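Local coordinates for protein L-amino acid deaminase (Proteus vulgaris, PDB 5I39) that probably catalyses the oxidative deamination of L-amino acids with a bound FAD, as a membrane-bound flavoenzyme, at residues V241-F246 against I369-G374; P356-V361 against A384-D389; G212-T215 against S221-V224. All coordinates share one frame; numbering follows the deposited sequence.

Interaction 1 of 3, residues V241-F246 against I369-G374. With FAD (flavin-adenine dinucleotide), chain B; EDO (1,2-ethanediol), chain K.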
loop_
_atom_site.group_PDB
_atom_site.type_symbol
_atom_site.label_atom_id
_atom_site.label_comp_id
_atom_site.label_asym_id
_atom_site.label_seq_id
_atom_site.Cartn_x
_atom_site.Cartn_y
_atom_site.Cartn_z
ATOM N N VAL A 241 -4.821 0.457 -10.969
ATOM C CA VAL A 241 -5.328 -0.602 -11.847
ATOM C C VAL A 241 -5.415 -0.166 -13.309
ATOM O O VAL A 241 -5.447 -1.015 -14.189
ATOM C CB VAL A 241 -6.690 -1.183 -11.394
ATOM C CG1 VAL A 241 -6.597 -1.724 -9.976
ATOM C CG2 VAL A 241 -7.824 -0.174 -11.526
ATOM N N TRP A 242 -5.449 1.147 -13.548
ATOM C CA TRP A 242 -5.540 1.722 -14.891
ATOM C C TRP A 242 -4.206 1.815 -15.625
ATOM O O TRP A 242 -4.182 2.223 -16.782
ATOM C CB TRP A 242 -6.178 3.117 -14.835
ATOM C CG TRP A 242 -7.609 3.073 -14.451
ATOM C CD1 TRP A 242 -8.679 2.902 -15.290
ATOM C CD2 TRP A 242 -8.142 3.173 -13.134
ATOM N NE1 TRP A 242 -9.845 2.898 -14.573
ATOM C CE2 TRP A 242 -9.550 3.062 -13.245
ATOM C CE3 TRP A 242 -7.576 3.353 -11.869
ATOM C CZ2 TRP A 242 -10.398 3.119 -12.135
ATOM C CZ3 TRP A 242 -8.418 3.408 -10.765
ATOM C CH2 TRP A 242 -9.814 3.292 -10.906
ATOM N N SER A 243 -3.095 1.457 -14.979
ATOM C CA SER A 243 -1.792 1.591 -15.625
ATOM C C SER A 243 -1.683 0.768 -16.908
ATOM O O SER A 243 -1.138 1.247 -17.895
ATOM C CB SER A 243 -0.667 1.227 -14.662
ATOM O OG SER A 243 -0.603 2.156 -13.596
ATOM N N ARG A 244 -2.218 -0.452 -16.898
ATOM C CA ARG A 244 -2.245 -1.283 -18.105
ATOM C C ARG A 244 -2.964 -0.570 -19.258
ATOM O O ARG A 244 -2.427 -0.481 -20.363
ATOM C CB ARG A 244 -2.882 -2.644 -17.807
ATOM C CG ARG A 244 -3.095 -3.528 -19.021
ATOM C CD ARG A 244 -3.571 -4.894 -18.607
ATOM N NE ARG A 244 -3.985 -5.693 -19.741
ATOM C CZ ARG A 244 -3.178 -6.328 -20.594
ATOM N NH1 ARG A 244 -1.851 -6.276 -20.437
ATOM N NH2 ARG A 244 -3.690 -7.020 -21.598
ATOM N N LEU A 245 -4.153 -0.042 -18.984
ATOM C CA LEU A 245 -4.946 0.657 -19.998
ATOM C C LEU A 245 -4.188 1.864 -20.559
ATOM O O LEU A 245 -4.107 2.047 -21.777
ATOM C CB LEU A 245 -6.284 1.102 -19.405
ATOM C CG LEU A 245 -7.328 1.645 -20.378
ATOM C CD1 LEU A 245 -7.910 0.522 -21.208
ATOM C CD2 LEU A 245 -8.444 2.343 -19.632
ATOM N N PHE A 246 -3.620 2.674 -19.669
ATOM C CA PHE A 246 -2.869 3.857 -20.083
ATOM C C PHE A 246 -1.703 3.485 -21.004
ATOM O O PHE A 246 -1.509 4.096 -22.060
ATOM C CB PHE A 246 -2.357 4.630 -18.863
ATOM C CG PHE A 246 -1.700 5.936 -19.214
ATOM C CD1 PHE A 246 -2.457 7.094 -19.368
ATOM C CD2 PHE A 246 -0.323 6.008 -19.408
ATOM C CE1 PHE A 246 -1.852 8.298 -19.703
ATOM C CE2 PHE A 246 0.285 7.208 -19.741
ATOM C CZ PHE A 246 -0.478 8.355 -19.888
ATOM N N ILE A 369 7.306 3.450 -14.817
ATOM C CA ILE A 369 6.057 2.878 -14.292
ATOM C C ILE A 369 6.297 2.445 -12.854
ATOM O O ILE A 369 7.326 1.839 -12.562
ATOM C CB ILE A 369 5.619 1.625 -15.098
ATOM C CG1 ILE A 369 5.220 1.999 -16.532
ATOM C CG2 ILE A 369 4.464 0.895 -14.409
ATOM C CD1 ILE A 369 5.106 0.812 -17.471
ATOM N N ASN A 370 5.346 2.740 -11.969
ATOM C CA ASN A 370 5.371 2.267 -10.584
ATOM C C ASN A 370 3.961 1.804 -10.257
ATOM O O ASN A 370 3.100 2.619 -9.938
ATOM C CB ASN A 370 5.822 3.382 -9.633
ATOM C CG ASN A 370 5.965 2.914 -8.190
ATOM O OD1 ASN A 370 5.841 1.731 -7.887
ATOM N ND2 ASN A 370 6.234 3.853 -7.290
ATOM N N THR A 371 3.719 0.499 -10.365
ATOM C CA THR A 371 2.353 -0.012 -10.310
ATOM C C THR A 371 2.315 -1.522 -10.048
ATOM O O THR A 371 3.323 -2.136 -9.685
ATOM C CB THR A 371 1.600 0.376 -11.619
ATOM O OG1 THR A 371 0.189 0.405 -11.388
ATOM C CG2 THR A 371 1.911 -0.563 -12.781
ATOM N N ALA A 372 1.123 -2.092 -10.205
ATOM C CA ALA A 372 0.911 -3.540 -10.244
ATOM C C ALA A 372 1.309 -4.231 -8.948
ATOM O O ALA A 372 1.909 -5.299 -8.973
ATOM C CB ALA A 372 1.633 -4.169 -11.438
ATOM N N THR A 373 0.954 -3.629 -7.817
ATOM C CA THR A 373 1.297 -4.208 -6.530
ATOM C C THR A 373 0.085 -4.377 -5.622
ATOM O O THR A 373 -0.798 -3.519 -5.566
ATOM C CB THR A 373 2.410 -3.411 -5.821
ATOM O OG1 THR A 373 2.688 -4.034 -4.566
ATOM C CG2 THR A 373 2.035 -1.950 -5.605
ATOM N N GLY A 374 0.086 -5.493 -4.897
ATOM C CA GLY A 374 -0.875 -5.754 -3.829
ATOM C C GLY A 374 -0.408 -5.288 -2.459
ATOM O O GLY A 374 -1.103 -5.511 -1.476
HETATM P PA FAD B . -4.303 3.939 -6.476
HETATM O O1A FAD B . -5.520 3.188 -7.027
HETATM O O2A FAD B . -4.420 4.328 -5.014
HETATM O O5B FAD B . -4.042 5.296 -7.262
HETATM C C5B FAD B . -3.928 5.362 -8.676
HETATM C C4B FAD B . -4.570 6.677 -9.076
HETATM O O4B FAD B . -4.343 6.893 -10.484
HETATM C C3B FAD B . -6.085 6.662 -8.866
HETATM O O3B FAD B . -6.452 7.673 -7.929
HETATM C C2B FAD B . -6.626 6.888 -10.286
HETATM O O2B FAD B . -7.851 7.646 -10.319
HETATM C C1B FAD B . -5.469 7.586 -10.977
HETATM N N9A FAD B . -5.429 7.461 -12.437
HETATM C C8A FAD B . -5.506 6.347 -13.138
HETATM N N7A FAD B . -5.375 6.576 -14.462
HETATM C C5A FAD B . -5.219 7.889 -14.566
HETATM C C6A FAD B . -5.034 8.829 -15.668
HETATM N N6A FAD B . -4.999 8.388 -16.941
HETATM N N1A FAD B . -4.893 10.139 -15.384
HETATM C C2A FAD B . -4.903 10.589 -14.123
HETATM N N3A FAD B . -5.090 9.797 -13.061
HETATM C C4A FAD B . -5.239 8.479 -13.244
HETATM N N1 FAD B . -1.251 -2.771 0.736
HETATM C C2 FAD B . -0.582 -2.895 1.886
HETATM O O2 FAD B . 0.613 -2.547 1.905
HETATM N N3 FAD B . -1.185 -3.389 2.995
HETATM C C4 FAD B . -2.453 -3.810 3.038
HETATM O O4 FAD B . -2.949 -4.226 4.076
HETATM C C4X FAD B . -3.255 -3.731 1.809
HETATM N N5 FAD B . -4.536 -4.180 1.720
HETATM C C5X FAD B . -5.262 -3.915 0.629
HETATM C C6 FAD B . -6.635 -4.167 0.593
HETATM C C7 FAD B . -7.417 -3.840 -0.511
HETATM C C7M FAD B . -8.910 -4.077 -0.500
HETATM C C8 FAD B . -6.786 -3.228 -1.689
HETATM C C8M FAD B . -7.591 -2.821 -2.900
HETATM C C9 FAD B . -5.409 -2.997 -1.665
HETATM C C9A FAD B . -4.627 -3.318 -0.561
HETATM N N10 FAD B . -3.247 -3.085 -0.540
HETATM C C10 FAD B . -2.536 -3.161 0.656
HETATM C "C1'" FAD B . -2.553 -2.579 -1.707
HETATM C "C2'" FAD B . -2.439 -1.097 -1.755
HETATM O "O2'" FAD B . -3.670 -0.525 -1.326
HETATM C "C3'" FAD B . -2.112 -0.719 -3.196
HETATM O "O3'" FAD B . -0.993 -1.493 -3.704
HETATM C "C4'" FAD B . -1.762 0.741 -3.364
HETATM O "O4'" FAD B . -2.770 1.566 -2.749
HETATM C "C5'" FAD B . -1.657 1.074 -4.841
HETATM O "O5'" FAD B . -1.383 2.474 -4.922
HETATM P P FAD B . -1.451 3.195 -6.371
HETATM O O1P FAD B . -1.059 4.625 -6.156
HETATM O O2P FAD B . -0.719 2.348 -7.390
HETATM O O3P FAD B . -3.012 3.030 -6.790
HETATM C C1 EDO K . -3.276 -6.986 0.182
HETATM O O1 EDO K . -2.164 -6.569 0.985
HETATM C C2 EDO K . -2.949 -8.291 -0.539
HETATM O O2 EDO K . -4.144 -8.896 -1.061
#
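Ser243 lays its CB and OG against the side chain of Thr371, and that one overlap makes nearly all of the contact. Ser243 OG is hydrogen-bonded to Thr371 OG1 at 2.9 Å. Next to the bond, Ser243 CB packs on the Thr371 methyl, CG2, at 3.7 Å. Each torsion turns its hydroxyl to the other: Ser243 has OG beside its backbone N (chi1 -66°), while Thr371 carries OG1 on the far side from its own N (chi1 -156°). The serine oxygen is also hydrogen-bonded to Gly240 O, so this buried hydroxyl ties the last strand residue, Thr371, to the loop that leads into helix 243-248.

Flavin-adenine dinucleotide lies alongside. Trp242 CB sits 3.6 Å from adenine N7A, with the indole slanted toward the adenine and its ribose, while Phe246 CD1 lies 3.7 Å from adenine N6A. Past the strand end, Thr373 O accepts the ribityl hydroxyl O3' at 2.8 Å. The two segments therefore touch the cofactor at separated points, one near the adenine and the other on the ribityl chain, consistent with the Rossmann-type FAD-binding region of the DAO family of oxidoreductases.

The bond from Phe246 N to Trp242 O, 3.0 Å, closes the first turn of the helix. Strand 367-371 runs between strand 235-237, parallel to it, and strand 357-360, antiparallel to it. Ile369 and Thr371 direct their side chains to the side of helix 243-248, whereas Asn370 points the other way and packs against helices 47-58 and 376-392.

Interaction 2 of 3, residues P356-V361 against A384-D389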
loop_
_atom_site.group_PDB
_atom_site.type_symbol
_atom_site.label_atom_id
_atom_site.label_comp_id
_atom_site.label_asym_id
_atom_site.label_seq_id
_atom_site.Cartn_x
_atom_site.Cartn_y
_atom_site.Cartn_z
ATOM N N PRO A 356 5.843 -6.373 -7.838
ATOM C CA PRO A 356 5.552 -5.086 -8.471
ATOM C C PRO A 356 6.147 -4.900 -9.863
ATOM O O PRO A 356 7.058 -5.633 -10.263
ATOM C CB PRO A 356 6.188 -4.074 -7.503
ATOM C CG PRO A 356 6.229 -4.771 -6.190
ATOM C CD PRO A 356 6.550 -6.189 -6.557
ATOM N N ILE A 357 5.604 -3.924 -10.585
ATOM C CA ILE A 357 6.222 -3.425 -11.813
ATOM C C ILE A 357 6.711 -2.013 -11.514
ATOM O O ILE A 357 5.917 -1.080 -11.374
ATOM C CB ILE A 357 5.282 -3.484 -13.031
ATOM C CG1 ILE A 357 4.891 -4.946 -13.303
ATOM C CG2 ILE A 357 5.973 -2.890 -14.254
ATOM C CD1 ILE A 357 3.819 -5.143 -14.359
ATOM N N ILE A 358 8.029 -1.895 -11.381
ATOM C CA ILE A 358 8.711 -0.638 -11.082
ATOM C C ILE A 358 9.828 -0.613 -12.107
ATOM O O ILE A 358 10.828 -1.308 -11.943
ATOM C CB ILE A 358 9.293 -0.606 -9.653
ATOM C CG1 ILE A 358 8.208 -0.888 -8.603
ATOM C CG2 ILE A 358 9.942 0.749 -9.387
ATOM C CD1 ILE A 358 8.764 -1.355 -7.272
ATOM N N SER A 359 9.650 0.141 -13.187
ATOM C CA SER A 359 10.427 -0.126 -14.391
ATOM C C SER A 359 10.551 1.049 -15.332
ATOM O O SER A 359 9.644 1.868 -15.446
ATOM C CB SER A 359 9.766 -1.281 -15.152
ATOM O OG SER A 359 10.574 -1.754 -16.217
ATOM N N GLU A 360 11.678 1.085 -16.044
ATOM C CA GLU A 360 11.792 1.879 -17.253
ATOM C C GLU A 360 10.941 1.251 -18.350
ATOM O O GLU A 360 10.559 0.079 -18.280
ATOM C CB GLU A 360 13.241 1.944 -17.731
ATOM C CG GLU A 360 14.192 2.615 -16.759
ATOM C CD GLU A 360 15.596 2.740 -17.319
ATOM O OE1 GLU A 360 15.769 3.445 -18.335
ATOM O OE2 GLU A 360 16.526 2.139 -16.745
ATOM N N VAL A 361 10.669 2.054 -19.370
ATOM C CA VAL A 361 9.911 1.633 -20.540
ATOM C C VAL A 361 10.791 1.974 -21.735
ATOM O O VAL A 361 10.958 3.146 -22.073
ATOM C CB VAL A 361 8.543 2.346 -20.611
ATOM C CG1 VAL A 361 7.768 1.935 -21.859
ATOM C CG2 VAL A 361 7.722 2.038 -19.366
ATOM N N ALA A 384 8.976 4.391 -4.321
ATOM C CA ALA A 384 9.108 5.794 -4.730
ATOM C C ALA A 384 10.558 6.147 -5.056
ATOM O O ALA A 384 10.844 6.742 -6.096
ATOM C CB ALA A 384 8.596 6.712 -3.636
ATOM N N GLU A 385 11.467 5.787 -4.156
ATOM C CA GLU A 385 12.888 6.045 -4.380
ATOM C C GLU A 385 13.401 5.309 -5.615
ATOM O O GLU A 385 14.114 5.892 -6.437
ATOM C CB GLU A 385 13.724 5.664 -3.165
ATOM C CG GLU A 385 15.197 6.010 -3.343
ATOM C CD GLU A 385 16.064 5.677 -2.152
ATOM O OE1 GLU A 385 15.546 5.167 -1.146
ATOM O OE2 GLU A 385 17.282 5.919 -2.233
ATOM N N LEU A 386 13.060 4.027 -5.731
ATOM C CA LEU A 386 13.496 3.232 -6.876
ATOM C C LEU A 386 12.969 3.800 -8.194
ATOM O O LEU A 386 13.703 3.850 -9.179
ATOM C CB LEU A 386 13.084 1.766 -6.724
ATOM C CG LEU A 386 13.535 0.837 -7.863
ATOM C CD1 LEU A 386 15.048 0.848 -8.075
ATOM C CD2 LEU A 386 13.046 -0.572 -7.585
ATOM N N THR A 387 11.710 4.225 -8.204
ATOM C CA THR A 387 11.109 4.808 -9.399
ATOM C C THR A 387 11.877 6.052 -9.832
ATOM O O THR A 387 12.193 6.217 -11.012
ATOM C CB THR A 387 9.635 5.148 -9.148
ATOM O OG1 THR A 387 8.916 3.942 -8.872
ATOM C CG2 THR A 387 9.006 5.815 -10.350
ATOM N N ALA A 388 12.175 6.923 -8.875
ATOM C CA ALA A 388 12.959 8.121 -9.156
ATOM C C ALA A 388 14.374 7.772 -9.631
ATOM O O ALA A 388 14.875 8.386 -10.574
ATOM C CB ALA A 388 12.997 9.027 -7.936
ATOM N N ASP A 389 15.003 6.779 -9.001
ATOM C CA ASP A 389 16.332 6.320 -9.425
ATOM C C ASP A 389 16.307 5.867 -10.884
ATOM O O ASP A 389 17.181 6.233 -11.673
ATOM C CB ASP A 389 16.830 5.146 -8.569
ATOM C CG ASP A 389 17.118 5.522 -7.123
ATOM O OD1 ASP A 389 17.267 6.720 -6.810
ATOM O OD2 ASP A 389 17.206 4.585 -6.302
#
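Thr387 OG1 is hydrogen-bonded to Ser383 O, one turn back in its own helix, and the methyl CG2 of Ile358 comes up against the same oxygen at 3.4 Å. With chi1 at -63° the hydroxyl stands beside the threonine's backbone N, from where it can reach back to that carbonyl. Toward the strand the same hydroxyl offers Ile358 a packing surface, the two side chains crossing at about a right angle.

The methyl has a second neighbour. Ile358 CG2 lies 3.8 Å from Leu386 CD2 and 3.9 Å from Leu386 CG, so it rests where the adjacent residues Leu386 and Thr387 both border it, one apolar and one polar. Leu386 sends CG out opposite its backbone N (chi1 -178°), which sets CG and CD2 against Ile358 CG2. The isoleucine meets the helix through this one branch, and the backbones are close, with Ile358 CA and Thr387 CA 6.2 Å apart.

Ser359, next along the strand, points away from the helix. Its OG donates to Glu360 O over 2.8 Å, lying in the carbonyl plane on a lone pair, and is also hydrogen-bonded to Leu405 N near the C-terminus.

A helix laid over the sheet in this way belongs to the FAD-dependent oxidoreductase (DAO) family region of the chain, and is consistent with its Rossmann-type architecture. Strand 357-360 pairs antiparallel with strand 367-371. Helix 376-392 covers these strands from the face on which Ile358 lies: Thr387 also packs on Val368 and Asn370, while Ala384 and Ala388 turn to helix 47-58.

Interaction 3 of 3, residues G212-T215 against S221-V224. With EDO (1,2-ethanediol), chain F.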
loop_
_atom_site.group_PDB
_atom_site.type_symbol
_atom_site.label_atom_id
_atom_site.label_comp_id
_atom_site.label_asym_id
_atom_site.label_seq_id
_atom_site.Cartn_x
_atom_site.Cartn_y
_atom_site.Cartn_z
ATOM N N GLY A 212 -2.673 11.026 -22.813
ATOM C CA GLY A 212 -1.561 10.518 -23.602
ATOM C C GLY A 212 -0.353 11.419 -23.515
ATOM O O GLY A 212 -0.248 12.251 -22.602
ATOM N N LEU A 213 0.547 11.248 -24.480
ATOM C CA LEU A 213 1.795 11.991 -24.558
ATOM C C LEU A 213 1.952 12.616 -25.933
ATOM O O LEU A 213 1.289 12.222 -26.897
ATOM C CB LEU A 213 2.989 11.060 -24.331
ATOM C CG LEU A 213 3.009 10.199 -23.075
ATOM C CD1 LEU A 213 4.224 9.285 -23.096
ATOM C CD2 LEU A 213 3.012 11.067 -21.828
ATOM N N GLU A 214 2.842 13.599 -26.008
ATOM C CA GLU A 214 3.431 14.014 -27.278
ATOM C C GLU A 214 4.935 13.907 -27.130
ATOM O O GLU A 214 5.471 13.982 -26.015
ATOM C CB GLU A 214 3.020 15.437 -27.662
ATOM C CG GLU A 214 1.513 15.663 -27.777
ATOM C CD GLU A 214 0.818 14.805 -28.829
ATOM O OE1 GLU A 214 1.471 14.344 -29.785
ATOM O OE2 GLU A 214 -0.408 14.600 -28.711
ATOM N N THR A 215 5.607 13.702 -28.257
ATOM C CA THR A 215 7.060 13.570 -28.293
ATOM C C THR A 215 7.654 14.456 -29.388
ATOM O O THR A 215 6.958 14.865 -30.321
ATOM C CB THR A 215 7.494 12.109 -28.530
ATOM O OG1 THR A 215 7.007 11.658 -29.800
ATOM C CG2 THR A 215 6.967 11.186 -27.430
ATOM N N SER A 221 7.636 15.387 -24.865
ATOM C CA SER A 221 7.454 16.841 -24.835
ATOM C C SER A 221 6.270 17.295 -23.994
ATOM O O SER A 221 6.302 18.391 -23.448
ATOM C CB SER A 221 7.307 17.396 -26.255
ATOM O OG SER A 221 6.093 16.979 -26.855
ATOM N N ASP A 222 5.223 16.480 -23.908
ATOM C CA ASP A 222 4.004 16.859 -23.205
ATOM C C ASP A 222 3.312 15.657 -22.615
ATOM O O ASP A 222 3.392 14.560 -23.162
ATOM C CB ASP A 222 2.993 17.513 -24.154
ATOM C CG ASP A 222 3.519 18.758 -24.814
ATOM O OD1 ASP A 222 4.186 18.624 -25.863
ATOM O OD2 ASP A 222 3.273 19.861 -24.281
ATOM N N VAL A 223 2.621 15.886 -21.505
ATOM C CA VAL A 223 1.528 15.024 -21.087
ATOM C C VAL A 223 0.248 15.750 -21.480
ATOM O O VAL A 223 0.045 16.911 -21.117
ATOM C CB VAL A 223 1.563 14.728 -19.580
ATOM C CG1 VAL A 223 0.329 13.945 -19.143
ATOM C CG2 VAL A 223 2.815 13.938 -19.243
ATOM N N VAL A 224 -0.594 15.061 -22.243
ATOM C CA VAL A 224 -1.849 15.612 -22.730
ATOM C C VAL A 224 -2.941 15.185 -21.766
ATOM O O VAL A 224 -3.153 13.994 -21.552
ATOM C CB VAL A 224 -2.163 15.114 -24.156
ATOM C CG1 VAL A 224 -3.467 15.715 -24.671
ATOM C CG2 VAL A 224 -1.023 15.467 -25.099
HETATM C C1 EDO F . 3.037 9.286 -27.978
HETATM O O1 EDO F . 1.741 8.936 -28.474
HETATM C C2 EDO F . 3.981 9.564 -29.144
HETATM O O2 EDO F . 3.753 10.860 -29.721
HETATM O O HOH W 1 5.666 17.456 -29.510
#
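Glu214 leans across to the opposite strand along most of its length. Glu214 CB lies 3.5 Å from Ser221 OG and 3.8 Å from Asp222 OD1. Glu214 CG, held beside the backbone N (chi1 -58°), meets Val224 CG2 at 3.7 Å; the bend at chi2 (-61°) then turns the carboxylate. At the tip, Glu214 OE2 lies 3.8 Å from Val224 CG2, so one valine methyl touches the glutamate at both CG and the carboxylate.

The backbone of this residue is gripped as well. Glu214 O accepts Ser221 N at 2.8 Å and, more loosely, Asp222 N at 3.3 Å, both from one face of the carbonyl. Ser221 OG donates to Asp222 OD1 on the anti side, 2.7 Å away, and a water bridges the same hydroxyl to Thr215 O. On the other face of the hairpin, Leu213 CD2 packs on Val223 CG2 at 3.9 Å.

Gly212 with Val224 and Glu214 with Asp222 are hydrogen-bonded pairs, with Leu213 and Val223 the non-hydrogen-bonded pair between them. Strand 228-231 adds a third strand beside Val223. With Ser221 and Asp222 both facing Glu214, the arrangement is a classic beta bulge in an antiparallel hairpin.

In the fold
Interactions 1 and 2 share one sheet, their centres 12 Å apart. Thr371 N probably bonds to Ile357 O at 2.9 Å, and Ile369 N to Ser359 O at 2.9 Å, so strand 367-371 separates the Ser243 contact from strand 357-360. Asn370 ND2 packs 3.1 Å from Thr387 OG1, joining the two on the side of helix 376-392. Interaction 3 stands off, about 19 and 20 Å from the others between centres, and meets interaction 1 where Phe246 CE1 lies 4.2 Å from Gly212 N. Interaction 1 alone touches FAD; the side chain of Val223 is about 7 Å from the cofactor and that of Ile358 about 10 Å.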